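Probable alginate O-acetylase AlgJ (PDB 4O8V) probably transfers acetyl groups to the O-2 and O-3 positions of mannuronate residues in alginate, working with AlgI and AlgF at the inner membrane. Local coordinates at residues W18-E24 with P62-R66; P100-M106 with V130-L135; Q114-D120 with P181-N185; D120-P125 with Y219-W225. One frame throughout, in Å; residues are numbered along the deposited sequence.

Contact 1 (W18-E24 with P62-R66); sequences WLFSDEE and PAKAR
This is a buried polar contact between strand 19-21, which pairs antiparallel with strand 11-13, and the start of helix 64-67, after parallel strand 55-61. Residues 19-21 are extended. Residues 22-24 form a 3-10 turn that brings Glu24 over the helix start, its CA 6.4 Å from Ala63 CA. Ala63 is the N-cap residue but has no side-chain acceptor. Glu24 (chi1 m, chi2 t) supplies one: Glu24 OE2 accepts from Lys64 N at 3.0 Å and Glu24 OE1 from Ala65 N at 2.9 Å. Lys64 reaches toward Leu19, chi1 and chi2 t, chi3 at 102°. Lys64 NZ donates to Leu19 O at 2.8 Å and to the backbone O of Asp120 and Leu117. Lys64 CE passes Trp18 CE3 at 3.8 Å and Phe20 CD1 at 3.7 Å. Phe20 CD1 packs on Ala65 CB at 4.0 Å. Ser21 OG accepts from Glu23 N at 3.0 Å, an ST turn. A carboxylate remote in sequence caps a helix N-terminus, and a buried lysine gathers backbone carbonyls beside the probable active-site Asp120.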
loop_
_atom_site.group_PDB
_atom_site.type_symbol
_atom_site.label_atom_id
_atom_site.label_comp_id
_atom_site.label_asym_id
_atom_site.label_seq_id
_atom_site.Cartn_x
_atom_site.Cartn_y
_atom_site.Cartn_z
ATOM N N TRP A 18 8.068 -20.099 2.948
ATOM C CA TRP A 18 7.673 -18.721 2.595
ATOM C C TRP A 18 7.420 -18.642 1.076
ATOM O O TRP A 18 8.101 -19.318 0.303
ATOM C CB TRP A 18 8.775 -17.728 2.994
ATOM C CG TRP A 18 8.710 -17.303 4.439
ATOM C CD1 TRP A 18 9.011 -18.053 5.554
ATOM C CD2 TRP A 18 8.299 -16.028 4.913
ATOM N NE1 TRP A 18 8.779 -17.308 6.697
ATOM C CE2 TRP A 18 8.366 -16.056 6.320
ATOM C CE3 TRP A 18 7.886 -14.849 4.276
ATOM C CZ2 TRP A 18 8.009 -14.951 7.110
ATOM C CZ3 TRP A 18 7.543 -13.754 5.062
ATOM C CH2 TRP A 18 7.608 -13.814 6.457
ATOM N N LEU A 19 6.470 -17.806 0.665
ATOM C CA LEU A 19 6.157 -17.572 -0.747
ATOM C C LEU A 19 6.290 -16.093 -1.039
ATOM O O LEU A 19 5.960 -15.292 -0.193
ATOM C CB LEU A 19 4.735 -18.006 -1.067
ATOM C CG LEU A 19 4.390 -19.448 -0.731
ATOM C CD1 LEU A 19 2.897 -19.681 -1.029
ATOM C CD2 LEU A 19 5.259 -20.371 -1.557
ATOM N N PHE A 20 6.718 -15.732 -2.240
ATOM C CA PHE A 20 6.769 -14.317 -2.624
ATOM C C PHE A 20 6.061 -14.117 -3.959
ATOM O O PHE A 20 5.949 -15.055 -4.755
ATOM C CB PHE A 20 8.214 -13.828 -2.730
ATOM C CG PHE A 20 8.993 -13.887 -1.433
ATOM C CD1 PHE A 20 9.000 -12.816 -0.562
ATOM C CD2 PHE A 20 9.748 -15.006 -1.107
ATOM C CE1 PHE A 20 9.747 -12.865 0.638
ATOM C CE2 PHE A 20 10.487 -15.065 0.093
ATOM C CZ PHE A 20 10.483 -13.989 0.960
ATOM N N SER A 21 5.570 -12.898 -4.193
ATOM C CA SER A 21 5.071 -12.510 -5.514
ATOM C C SER A 21 6.226 -12.338 -6.481
ATOM O O SER A 21 7.192 -11.642 -6.158
ATOM C CB SER A 21 4.301 -11.187 -5.444
ATOM O OG SER A 21 4.051 -10.726 -6.763
ATOM N N ASP A 22 6.140 -12.923 -7.671
ATOM C CA ASP A 22 7.229 -12.733 -8.632
ATOM C C ASP A 22 7.230 -11.299 -9.176
ATOM O O ASP A 22 8.170 -10.892 -9.849
ATOM C CB ASP A 22 7.180 -13.776 -9.769
ATOM C CG ASP A 22 6.106 -13.502 -10.791
ATOM O OD1 ASP A 22 5.072 -12.877 -10.465
ATOM O OD2 ASP A 22 6.306 -13.930 -11.945
ATOM N N GLU A 23 6.206 -10.515 -8.834
ATOM C CA GLU A 23 6.189 -9.096 -9.202
ATOM C C GLU A 23 7.255 -8.327 -8.415
ATOM O O GLU A 23 7.638 -7.212 -8.787
ATOM C CB GLU A 23 4.794 -8.490 -8.975
ATOM C CG GLU A 23 3.711 -9.096 -9.853
ATOM C CD GLU A 23 2.328 -8.481 -9.623
ATOM O OE1 GLU A 23 2.124 -7.775 -8.613
ATOM O OE2 GLU A 23 1.438 -8.707 -10.462
ATOM N N GLU A 24 7.741 -8.932 -7.332
ATOM C CA GLU A 24 8.827 -8.346 -6.558
ATOM C C GLU A 24 10.177 -8.846 -7.063
ATOM O O GLU A 24 11.224 -8.474 -6.529
ATOM C CB GLU A 24 8.653 -8.664 -5.060
ATOM C CG GLU A 24 7.566 -7.788 -4.405
ATOM C CD GLU A 24 7.243 -8.162 -2.966
ATOM O OE1 GLU A 24 7.903 -9.067 -2.396
ATOM O OE2 GLU A 24 6.314 -7.547 -2.388
ATOM N N PRO A 62 7.018 -1.159 1.373
ATOM C CA PRO A 62 8.178 -1.907 0.885
ATOM C C PRO A 62 7.790 -3.319 0.455
ATOM O O PRO A 62 6.801 -3.863 0.962
ATOM C CB PRO A 62 9.109 -1.935 2.097
ATOM C CG PRO A 62 8.212 -1.801 3.277
ATOM C CD PRO A 62 7.102 -0.858 2.807
ATOM N N ALA A 63 8.557 -3.890 -0.470
ATOM C CA ALA A 63 8.316 -5.248 -0.950
ATOM C C ALA A 63 8.519 -6.248 0.184
ATOM O O ALA A 63 9.406 -6.069 1.021
ATOM C CB ALA A 63 9.237 -5.568 -2.099
ATOM N N LYS A 64 7.713 -7.305 0.200
ATOM C CA LYS A 64 7.903 -8.339 1.207
ATOM C C LYS A 64 9.294 -8.942 1.045
ATOM O O LYS A 64 9.972 -9.257 2.036
ATOM C CB LYS A 64 6.833 -9.427 1.101
ATOM C CG LYS A 64 6.930 -10.457 2.230
ATOM C CD LYS A 64 5.728 -11.367 2.281
ATOM C CE LYS A 64 6.026 -12.704 1.683
ATOM N NZ LYS A 64 4.888 -13.651 1.872
ATOM N N ALA A 65 9.741 -9.071 -0.206
ATOM C CA ALA A 65 11.070 -9.629 -0.488
ATOM C C ALA A 65 12.209 -8.766 0.039
ATOM O O ALA A 65 13.317 -9.246 0.226
ATOM C CB ALA A 65 11.246 -9.846 -1.979
ATOM N N ARG A 66 11.949 -7.482 0.241
ATOM C CA ARG A 66 12.949 -6.565 0.789
ATOM C C ARG A 66 12.962 -6.624 2.313
ATOM O O ARG A 66 14.012 -6.515 2.929
ATOM C CB ARG A 66 12.669 -5.109 0.330
ATOM C CG ARG A 66 13.678 -4.094 0.855
ATOM C CD ARG A 66 13.393 -2.648 0.369
ATOM N NE ARG A 66 13.103 -2.552 -1.066
ATOM C CZ ARG A 66 14.012 -2.630 -2.033
ATOM N NH1 ARG A 66 15.296 -2.857 -1.742
ATOM N NH2 ARG A 66 13.636 -2.509 -3.306
#

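Contact 2 (P100-M106 with V130-L135); sequences PDLMAPM and VAAQAL
The chain from Pro100 is extended and turns into helix 103-109 around Leu102. Residues 130-135 are a regular part of helix 125-141, with Ala134 N to Val130 O at 3.0 Å and Leu135 N to Ala131 O at 2.9 Å. The segments run in opposite senses: the nearest CA pairs are Pro100 with Leu135 at 6.5 Å, Leu102 with Ala131 at 5.8 Å and Met106 with Val130 at 6.3 Å. Asp101 (chi1 t) turns away from the interface. Asp101 OD2 accepts from Ala104 N at 2.8 Å and caps the incoming helix, while OD1 bonds to Tyr85. Met106 N then bonds to Leu102 O at 3.1 Å.

The interface is apolar. Leu102 (chi1 m, chi2 t) reaches between three residues. Leu102 CD2 lies 3.9 Å from both Ala134 CB and Leu135 CG, and Leu102 CD1 4.3 Å from Ala131 CB. Pro100 CG meets Leu135 CD2 at 4.0 Å. Pro105 CG meets Ala134 CB at 3.8 Å, and Pro105 CB meets Val130 CG1 at 3.9 Å. Selenomethionine Met106 adds CG to Val130 CG1 at 4.2 Å. The small alanines let the backbones come close. A helix start thus packs on a neighbouring helix beside the parallel sheet of the alpha/beta SGNH hydrolase-like domain. Pro100, Leu102 and Leu135 also pack on edge strand 55-61, and Ala132 and Leu135 pack against helix 227-235.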
loop_
_atom_site.group_PDB
_atom_site.type_symbol
_atom_site.label_atom_id
_atom_site.label_comp_id
_atom_site.label_asym_id
_atom_site.label_seq_id
_atom_site.Cartn_x
_atom_site.Cartn_y
_atom_site.Cartn_z
ATOM N N PRO A 100 6.404 9.484 3.857
ATOM C CA PRO A 100 7.086 9.028 5.075
ATOM C C PRO A 100 7.698 7.643 4.909
ATOM O O PRO A 100 7.172 6.788 4.198
ATOM C CB PRO A 100 5.962 9.010 6.118
ATOM C CG PRO A 100 4.947 10.017 5.588
ATOM C CD PRO A 100 4.989 9.824 4.098
ATOM N N ASP A 101 8.822 7.423 5.579
ATOM C CA ASP A 101 9.494 6.136 5.466
ATOM C C ASP A 101 8.785 5.050 6.268
ATOM O O ASP A 101 8.651 5.158 7.484
ATOM C CB ASP A 101 10.941 6.260 5.928
ATOM C CG ASP A 101 11.694 4.947 5.789
ATOM O OD1 ASP A 101 12.127 4.613 4.669
ATOM O OD2 ASP A 101 11.820 4.239 6.796
ATOM N N LEU A 102 8.320 4.010 5.587
ATOM C CA LEU A 102 7.642 2.901 6.265
ATOM C C LEU A 102 8.573 1.703 6.481
ATOM O O LEU A 102 8.330 0.848 7.345
ATOM C CB LEU A 102 6.422 2.448 5.478
ATOM C CG LEU A 102 5.339 3.503 5.244
ATOM C CD1 LEU A 102 4.206 2.839 4.476
ATOM C CD2 LEU A 102 4.844 4.074 6.571
HETATM N N MSE A 103 9.631 1.628 5.683
HETATM C CA MSE A 103 10.562 0.505 5.787
HETATM C C MSE A 103 11.264 0.437 7.158
HETATM O O MSE A 103 11.285 -0.622 7.784
HETATM C CB MSE A 103 11.600 0.591 4.670
HETATM C CG MSE A 103 12.856 -0.191 4.915
HETATM SE SE MSE A 103 12.617 -1.911 4.086
ATOM N N ALA A 104 11.832 1.549 7.634
ATOM C CA ALA A 104 12.551 1.499 8.916
ATOM C C ALA A 104 11.640 1.051 10.082
ATOM O O ALA A 104 12.014 0.142 10.827
ATOM C CB ALA A 104 13.208 2.841 9.226
ATOM N N PRO A 105 10.437 1.648 10.233
ATOM C CA PRO A 105 9.649 1.102 11.342
ATOM C C PRO A 105 9.173 -0.339 11.132
ATOM O O PRO A 105 9.159 -1.089 12.118
ATOM C CB PRO A 105 8.459 2.074 11.451
ATOM C CG PRO A 105 8.413 2.812 10.142
ATOM C CD PRO A 105 9.830 2.867 9.662
HETATM N N MSE A 106 8.797 -0.744 9.916
HETATM C CA MSE A 106 8.388 -2.144 9.743
HETATM C C MSE A 106 9.542 -3.103 10.057
HETATM O O MSE A 106 9.344 -4.147 10.677
HETATM C CB MSE A 106 7.849 -2.380 8.336
HETATM C CG MSE A 106 6.529 -1.670 8.176
HETATM SE SE MSE A 106 5.725 -1.936 6.411
HETATM C CE MSE A 106 4.959 -3.750 6.699
ATOM N N VAL A 130 1.805 -0.835 12.427
ATOM C CA VAL A 130 3.085 -0.139 12.456
ATOM C C VAL A 130 3.146 0.937 11.366
ATOM O O VAL A 130 3.534 2.090 11.639
ATOM C CB VAL A 130 4.257 -1.136 12.297
ATOM C CG1 VAL A 130 5.572 -0.398 12.089
ATOM C CG2 VAL A 130 4.325 -2.031 13.521
ATOM N N ALA A 131 2.715 0.580 10.155
ATOM C CA ALA A 131 2.676 1.539 9.040
ATOM C C ALA A 131 1.734 2.698 9.368
ATOM O O ALA A 131 2.096 3.877 9.210
ATOM C CB ALA A 131 2.260 0.842 7.730
ATOM N N ALA A 132 0.536 2.393 9.854
ATOM C CA ALA A 132 -0.400 3.460 10.244
ATOM C C ALA A 132 0.181 4.375 11.315
ATOM O O ALA A 132 -0.030 5.596 11.285
ATOM C CB ALA A 132 -1.720 2.873 10.732
ATOM N N GLN A 133 0.904 3.812 12.277
ATOM C CA GLN A 133 1.475 4.654 13.302
ATOM C C GLN A 133 2.559 5.578 12.745
ATOM O O GLN A 133 2.658 6.741 13.175
ATOM C CB GLN A 133 2.032 3.811 14.468
ATOM C CG GLN A 133 0.939 3.417 15.440
ATOM C CD GLN A 133 1.330 2.290 16.370
ATOM O OE1 GLN A 133 2.263 1.533 16.095
ATOM N NE2 GLN A 133 0.600 2.159 17.470
ATOM N N ALA A 134 3.392 5.061 11.845
ATOM C CA ALA A 134 4.423 5.880 11.219
ATOM C C ALA A 134 3.773 7.015 10.428
ATOM O O ALA A 134 4.242 8.147 10.457
ATOM C CB ALA A 134 5.313 5.045 10.290
ATOM N N LEU A 135 2.721 6.688 9.692
ATOM C CA LEU A 135 2.044 7.706 8.899
ATOM C C LEU A 135 1.408 8.767 9.817
ATOM O O LEU A 135 1.515 9.971 9.562
ATOM C CB LEU A 135 1.006 7.049 7.967
ATOM C CG LEU A 135 1.569 6.182 6.845
ATOM C CD1 LEU A 135 0.469 5.303 6.212
ATOM C CD2 LEU A 135 2.217 7.077 5.785
#

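Contact 3 (Q114-D120 with P181-N185); sequences QVFLRTD and PAPDN
The loop 114-120 has no regular structure. It meets the extended approach to strand 184-193, with Arg118 CA 6.3 Å from Asp184 CA. Asp184 (chi1 m) directs its carboxylate into the turn of the loop. Asp184 OD1 accepts from Arg118 N at 2.7 Å. Asp184 OD2 accepts from Thr119 N at 2.8 Å and from Thr119 OG1 at 2.7 Å, with Thr119 at chi1 p. Both carboxylate oxygens are therefore satisfied, by two consecutive amides and one hydroxyl.

Arg118 (chi1 and chi2 t, chi3 p) presents the edge of its guanidinium to the carbonyls of Ala182 and Pro183. Arg118 NH1 and Arg118 NH2 both donate to Ala182 O at 2.9 Å. Arg118 NH2 also makes a weak bond to Pro183 O at 3.1 Å. NH1 has a further acceptor in Gln17 O. Gln114 NE2 donates to Phe116 O at 3.0 Å, within its own loop.

Van der Waals contacts flank the polar ones. Leu117 CD2 lies 3.7 Å from Asp184 CG, and Thr119 CG2 lies 4.0 Å from Pro181 CG. In Asp120, probably an active-site residue, OD1 accepts from His122 ND1 and OD2 from Asp165 N. Lys64 NZ donates to Leu117 O and Asp120 O. The chemistry is reciprocal. A carboxylate of one segment binds main-chain amides of the other, and the guanidinium binds main-chain carbonyls in return. This fixes the backbone just ahead of Asp120 to the start of the strand.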
loop_
_atom_site.group_PDB
_atom_site.type_symbol
_atom_site.label_atom_id
_atom_site.label_comp_id
_atom_site.label_asym_id
_atom_site.label_seq_id
_atom_site.Cartn_x
_atom_site.Cartn_y
_atom_site.Cartn_z
ATOM N N GLN A 114 5.677 -11.410 12.925
ATOM C CA GLN A 114 5.623 -11.225 11.484
ATOM C C GLN A 114 4.959 -9.887 11.142
ATOM O O GLN A 114 3.858 -9.597 11.625
ATOM C CB GLN A 114 4.863 -12.367 10.820
ATOM C CG GLN A 114 5.684 -13.662 10.813
ATOM C CD GLN A 114 4.994 -14.797 10.089
ATOM O OE1 GLN A 114 5.041 -15.936 10.539
ATOM N NE2 GLN A 114 4.394 -14.503 8.931
ATOM N N VAL A 115 5.623 -9.105 10.293
ATOM C CA VAL A 115 5.031 -7.863 9.800
ATOM C C VAL A 115 4.458 -8.076 8.388
ATOM O O VAL A 115 3.673 -7.265 7.914
ATOM C CB VAL A 115 6.054 -6.686 9.843
ATOM C CG1 VAL A 115 6.558 -6.441 11.301
ATOM C CG2 VAL A 115 7.219 -6.891 8.901
ATOM N N PHE A 116 4.826 -9.186 7.741
ATOM C CA PHE A 116 4.113 -9.714 6.564
ATOM C C PHE A 116 3.738 -11.171 6.819
ATOM O O PHE A 116 4.404 -11.859 7.614
ATOM C CB PHE A 116 4.964 -9.676 5.276
ATOM C CG PHE A 116 5.112 -8.308 4.663
ATOM C CD1 PHE A 116 6.048 -7.414 5.164
ATOM C CD2 PHE A 116 4.363 -7.951 3.545
ATOM C CE1 PHE A 116 6.209 -6.174 4.605
ATOM C CE2 PHE A 116 4.518 -6.708 2.970
ATOM C CZ PHE A 116 5.438 -5.815 3.499
ATOM N N LEU A 117 2.701 -11.644 6.135
ATOM C CA LEU A 117 2.313 -13.060 6.185
ATOM C C LEU A 117 3.345 -13.915 5.452
ATOM O O LEU A 117 3.958 -13.451 4.499
ATOM C CB LEU A 117 0.929 -13.260 5.553
ATOM C CG LEU A 117 -0.257 -12.628 6.294
ATOM C CD1 LEU A 117 -1.410 -12.451 5.344
ATOM C CD2 LEU A 117 -0.684 -13.493 7.419
ATOM N N ARG A 118 3.532 -15.154 5.892
ATOM C CA ARG A 118 4.476 -16.073 5.227
ATOM C C ARG A 118 4.044 -16.500 3.798
ATOM O O ARG A 118 4.884 -16.583 2.892
ATOM C CB ARG A 118 4.695 -17.310 6.122
ATOM C CG ARG A 118 5.595 -18.408 5.523
ATOM C CD ARG A 118 5.913 -19.505 6.562
ATOM N NE ARG A 118 4.738 -19.893 7.327
ATOM C CZ ARG A 118 3.785 -20.704 6.884
ATOM N NH1 ARG A 118 3.873 -21.245 5.677
ATOM N NH2 ARG A 118 2.743 -20.984 7.661
ATOM N N THR A 119 2.749 -16.747 3.588
ATOM C CA THR A 119 2.275 -17.303 2.324
ATOM C C THR A 119 1.410 -16.350 1.504
ATOM O O THR A 119 0.748 -16.756 0.553
ATOM C CB THR A 119 1.475 -18.580 2.555
ATOM O OG1 THR A 119 0.228 -18.258 3.184
ATOM C CG2 THR A 119 2.272 -19.554 3.449
ATOM N N ASP A 120 1.428 -15.077 1.874
ATOM C CA ASP A 120 0.522 -14.087 1.281
ATOM C C ASP A 120 1.331 -12.831 0.947
ATOM O O ASP A 120 2.377 -12.600 1.549
ATOM C CB ASP A 120 -0.613 -13.802 2.275
ATOM C CG ASP A 120 -1.734 -12.912 1.706
ATOM O OD1 ASP A 120 -1.558 -11.674 1.671
ATOM O OD2 ASP A 120 -2.803 -13.470 1.337
ATOM N N PRO A 181 2.388 -25.114 1.290
ATOM C CA PRO A 181 2.901 -24.649 2.584
ATOM C C PRO A 181 1.808 -24.620 3.647
ATOM O O PRO A 181 0.624 -24.529 3.316
ATOM C CB PRO A 181 3.401 -23.232 2.281
ATOM C CG PRO A 181 2.587 -22.803 1.110
ATOM C CD PRO A 181 2.412 -24.040 0.280
ATOM N N ALA A 182 2.199 -24.758 4.910
ATOM C CA ALA A 182 1.258 -24.589 6.013
ATOM C C ALA A 182 0.556 -23.230 5.897
ATOM O O ALA A 182 1.189 -22.232 5.556
ATOM C CB ALA A 182 1.978 -24.701 7.370
ATOM N N PRO A 183 -0.753 -23.191 6.165
ATOM C CA PRO A 183 -1.434 -21.895 6.212
ATOM C C PRO A 183 -0.807 -20.964 7.240
ATOM O O PRO A 183 -0.280 -21.438 8.256
ATOM C CB PRO A 183 -2.863 -22.258 6.622
ATOM C CG PRO A 183 -3.008 -23.697 6.295
ATOM C CD PRO A 183 -1.663 -24.313 6.450
ATOM N N ASP A 184 -0.868 -19.657 6.985
ATOM C CA ASP A 184 -0.580 -18.666 8.016
ATOM C C ASP A 184 -1.613 -18.750 9.129
ATOM O O ASP A 184 -2.643 -19.401 8.980
ATOM C CB ASP A 184 -0.605 -17.233 7.441
ATOM C CG ASP A 184 0.688 -16.853 6.746
ATOM O OD1 ASP A 184 1.633 -16.388 7.431
ATOM O OD2 ASP A 184 0.747 -16.978 5.508
ATOM N N ASN A 185 -1.333 -18.066 10.235
ATOM C CA ASN A 185 -2.351 -17.785 11.235
ATOM C C ASN A 185 -2.692 -16.314 11.141
ATOM O O ASN A 185 -1.813 -15.497 10.857
ATOM C CB ASN A 185 -1.869 -18.144 12.639
ATOM C CG ASN A 185 -1.995 -19.627 12.934
ATOM O OD1 ASN A 185 -2.868 -20.312 12.394
ATOM N ND2 ASN A 185 -1.134 -20.130 13.811
#

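Contact 4 (D120-P125 with Y219-W225); sequences DTHWTP and YSANPHW
Tyr219 opens the second segment, in the short helix 218-221, its CA 6.2 Å from His122 CA. Its ring (chi1 m) receives the edge of His122 on one face, centroids 4.7 Å apart and planes at 69°. Its own edge meets the face of the Trp123 five-membered ring, centroids 4.9 Å apart and planes at 88°. Tyr219 OH lies 2.8 Å from Thr121 O. Tyr219 O accepts from Trp123 NE1 at 3.1 Å, with Trp123 at chi1 p. The chain leaves the helix at Asn222, whose OD1 accepts from His224 N at 2.9 Å, an Asx turn. A 3-10 turn covers 223-225. His224 O touches Pro125 CG at 3.5 Å. Trp225 ends the segment, its CA 4.4 Å from Pro125 CA. Its five-membered ring makes an offset stack with His122, centroids 4.5 Å apart and planes at 27°. His122 CB sits over that ring, 3.8 Å from its centroid. One water lies 2.6 Å from Pro125 O and 2.8 Å from Trp225 O.

Facing this, Asp120 OD1 accepts from His122 N at 2.8 Å in an Asx turn and from His122 ND1 at 2.7 Å. His122 NE2 bonds to Ser218. Tyr219 and Trp225 thus pack around His122. This is consistent with the Ser-His-Asp catalytic triad of an SGNH hydrolase-like site, Ser218 probably the nucleophile and His122 the proton acceptor.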
loop_
_atom_site.group_PDB
_atom_site.type_symbol
_atom_site.label_atom_id
_atom_site.label_comp_id
_atom_site.label_asym_id
_atom_site.label_seq_id
_atom_site.Cartn_x
_atom_site.Cartn_y
_atom_site.Cartn_z
ATOM N N ASP A 120 1.428 -15.077 1.874
ATOM C CA ASP A 120 0.522 -14.087 1.281
ATOM C C ASP A 120 1.331 -12.831 0.947
ATOM O O ASP A 120 2.377 -12.600 1.549
ATOM C CB ASP A 120 -0.613 -13.802 2.275
ATOM C CG ASP A 120 -1.734 -12.912 1.706
ATOM O OD1 ASP A 120 -1.558 -11.674 1.671
ATOM O OD2 ASP A 120 -2.803 -13.470 1.337
ATOM N N THR A 121 0.880 -12.032 -0.013
ATOM C CA THR A 121 1.604 -10.814 -0.371
ATOM C C THR A 121 1.515 -9.732 0.703
ATOM O O THR A 121 2.340 -8.818 0.735
ATOM C CB THR A 121 1.073 -10.191 -1.691
ATOM O OG1 THR A 121 -0.295 -9.822 -1.508
ATOM C CG2 THR A 121 1.206 -11.178 -2.839
ATOM N N HIS A 122 0.513 -9.809 1.573
ATOM C CA HIS A 122 0.155 -8.634 2.371
ATOM C C HIS A 122 0.831 -8.524 3.732
ATOM O O HIS A 122 1.282 -9.509 4.311
ATOM C CB HIS A 122 -1.360 -8.590 2.576
ATOM C CG HIS A 122 -2.116 -8.401 1.295
ATOM N ND1 HIS A 122 -2.757 -9.433 0.644
ATOM C CD2 HIS A 122 -2.294 -7.296 0.529
ATOM C CE1 HIS A 122 -3.320 -8.963 -0.460
ATOM N NE2 HIS A 122 -3.043 -7.673 -0.560
ATOM N N TRP A 123 0.876 -7.305 4.258
ATOM C CA TRP A 123 1.237 -7.141 5.651
ATOM C C TRP A 123 0.235 -7.847 6.564
ATOM O O TRP A 123 -0.937 -8.027 6.223
ATOM C CB TRP A 123 1.340 -5.654 6.026
ATOM C CG TRP A 123 0.223 -4.757 5.519
ATOM C CD1 TRP A 123 -1.085 -5.092 5.254
ATOM C CD2 TRP A 123 0.336 -3.344 5.276
ATOM N NE1 TRP A 123 -1.787 -3.960 4.845
ATOM C CE2 TRP A 123 -0.935 -2.883 4.849
ATOM C CE3 TRP A 123 1.396 -2.431 5.362
ATOM C CZ2 TRP A 123 -1.174 -1.535 4.505
ATOM C CZ3 TRP A 123 1.151 -1.089 5.026
ATOM C CH2 TRP A 123 -0.125 -0.667 4.591
ATOM N N THR A 124 0.730 -8.272 7.720
ATOM C CA THR A 124 -0.107 -8.713 8.823
ATOM C C THR A 124 -0.809 -7.528 9.468
ATOM O O THR A 124 -0.416 -6.378 9.254
ATOM C CB THR A 124 0.727 -9.415 9.928
ATOM O OG1 THR A 124 1.604 -8.453 10.535
ATOM C CG2 THR A 124 1.530 -10.617 9.354
ATOM N N PRO A 125 -1.841 -7.803 10.269
ATOM C CA PRO A 125 -2.481 -6.688 10.969
ATOM C C PRO A 125 -1.501 -5.887 11.831
ATOM O O PRO A 125 -1.606 -4.660 11.890
ATOM C CB PRO A 125 -3.526 -7.380 11.826
ATOM C CG PRO A 125 -3.844 -8.627 11.068
ATOM C CD PRO A 125 -2.585 -9.065 10.447
ATOM N N TYR A 219 -3.982 -3.974 -0.027
ATOM C CA TYR A 219 -3.359 -3.695 1.291
ATOM C C TYR A 219 -4.307 -2.849 2.142
ATOM O O TYR A 219 -4.362 -2.988 3.379
ATOM C CB TYR A 219 -2.002 -2.974 1.166
ATOM C CG TYR A 219 -0.849 -3.860 0.755
ATOM C CD1 TYR A 219 -0.604 -4.112 -0.592
ATOM C CD2 TYR A 219 -0.007 -4.461 1.713
ATOM C CE1 TYR A 219 0.450 -4.929 -0.995
ATOM C CE2 TYR A 219 1.074 -5.287 1.311
ATOM C CZ TYR A 219 1.288 -5.510 -0.039
ATOM O OH TYR A 219 2.317 -6.326 -0.458
ATOM N N SER A 220 -5.088 -2.003 1.470
ATOM C CA SER A 220 -5.997 -1.069 2.148
ATOM C C SER A 220 -7.450 -1.488 2.066
ATOM O O SER A 220 -8.241 -1.122 2.926
ATOM C CB SER A 220 -5.878 0.343 1.540
ATOM O OG SER A 220 -4.601 0.899 1.780
ATOM N N ALA A 221 -7.821 -2.205 1.004
ATOM C CA ALA A 221 -9.221 -2.563 0.813
ATOM C C ALA A 221 -9.648 -3.761 1.633
ATOM O O ALA A 221 -10.816 -3.909 1.948
ATOM C CB ALA A 221 -9.516 -2.838 -0.682
ATOM N N ASN A 222 -8.711 -4.642 1.941
ATOM C CA ASN A 222 -9.046 -5.900 2.602
ATOM C C ASN A 222 -9.148 -5.708 4.131
ATOM O O ASN A 222 -8.156 -5.383 4.778
ATOM C CB ASN A 222 -7.978 -6.970 2.244
ATOM C CG ASN A 222 -8.378 -8.358 2.670
ATOM O OD1 ASN A 222 -9.085 -8.523 3.664
ATOM N ND2 ASN A 222 -7.931 -9.379 1.913
ATOM N N PRO A 223 -10.347 -5.913 4.698
ATOM C CA PRO A 223 -10.582 -5.764 6.138
ATOM C C PRO A 223 -9.631 -6.615 6.998
ATOM O O PRO A 223 -9.396 -6.272 8.162
ATOM C CB PRO A 223 -12.031 -6.253 6.312
ATOM C CG PRO A 223 -12.674 -6.026 4.977
ATOM C CD PRO A 223 -11.571 -6.330 3.985
ATOM N N HIS A 224 -9.090 -7.700 6.451
ATOM C CA HIS A 224 -8.266 -8.597 7.276
ATOM C C HIS A 224 -7.034 -7.893 7.860
ATOM O O HIS A 224 -6.580 -8.259 8.940
ATOM C CB HIS A 224 -7.790 -9.828 6.473
ATOM C CG HIS A 224 -8.828 -10.893 6.283
ATOM N ND1 HIS A 224 -9.732 -11.250 7.258
ATOM C CD2 HIS A 224 -9.071 -11.713 5.232
ATOM C CE1 HIS A 224 -10.504 -12.224 6.810
ATOM N NE2 HIS A 224 -10.128 -12.518 5.579
ATOM N N TRP A 225 -6.478 -6.907 7.154
ATOM C CA TRP A 225 -5.247 -6.260 7.627
ATOM C C TRP A 225 -5.581 -5.055 8.519
ATOM O O TRP A 225 -4.691 -4.493 9.150
ATOM C CB TRP A 225 -4.345 -5.845 6.449
ATOM C CG TRP A 225 -4.457 -6.788 5.257
ATOM C CD1 TRP A 225 -4.664 -6.449 3.937
ATOM C CD2 TRP A 225 -4.404 -8.227 5.296
ATOM N NE1 TRP A 225 -4.722 -7.599 3.155
ATOM C CE2 TRP A 225 -4.586 -8.695 3.971
ATOM C CE3 TRP A 225 -4.233 -9.164 6.326
ATOM C CZ2 TRP A 225 -4.603 -10.056 3.654
ATOM C CZ3 TRP A 225 -4.246 -10.512 6.009
ATOM C CH2 TRP A 225 -4.438 -10.949 4.688
HETATM O O HOH W 1 -3.797 -3.271 11.485
#

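Contact 1 closes along the chain before the others open; contacts 2, 3 and 4 have alternating segments. Contacts 3 and 4 are closest, with centres about 11 Å apart, and share Asp120. The loop before helix 125-141, from Gln114, carries a segment of each and follows helix 103-109; these two helices form contact 2. Between centres, contact 1 is about 12 Å from contact 3 and 14 Å from contact 4, reaching both through Lys64. Contact 2 is about 15 Å from contact 4, centre to centre; Ala131 and Met106 touch Trp123 there. Contacts 2 and 3 have the farthest centres, about 20 Å. The probable catalytic loop is thus held by strand 19-21, helices 64-67, 103-109 and 125-141, and strand 184-193.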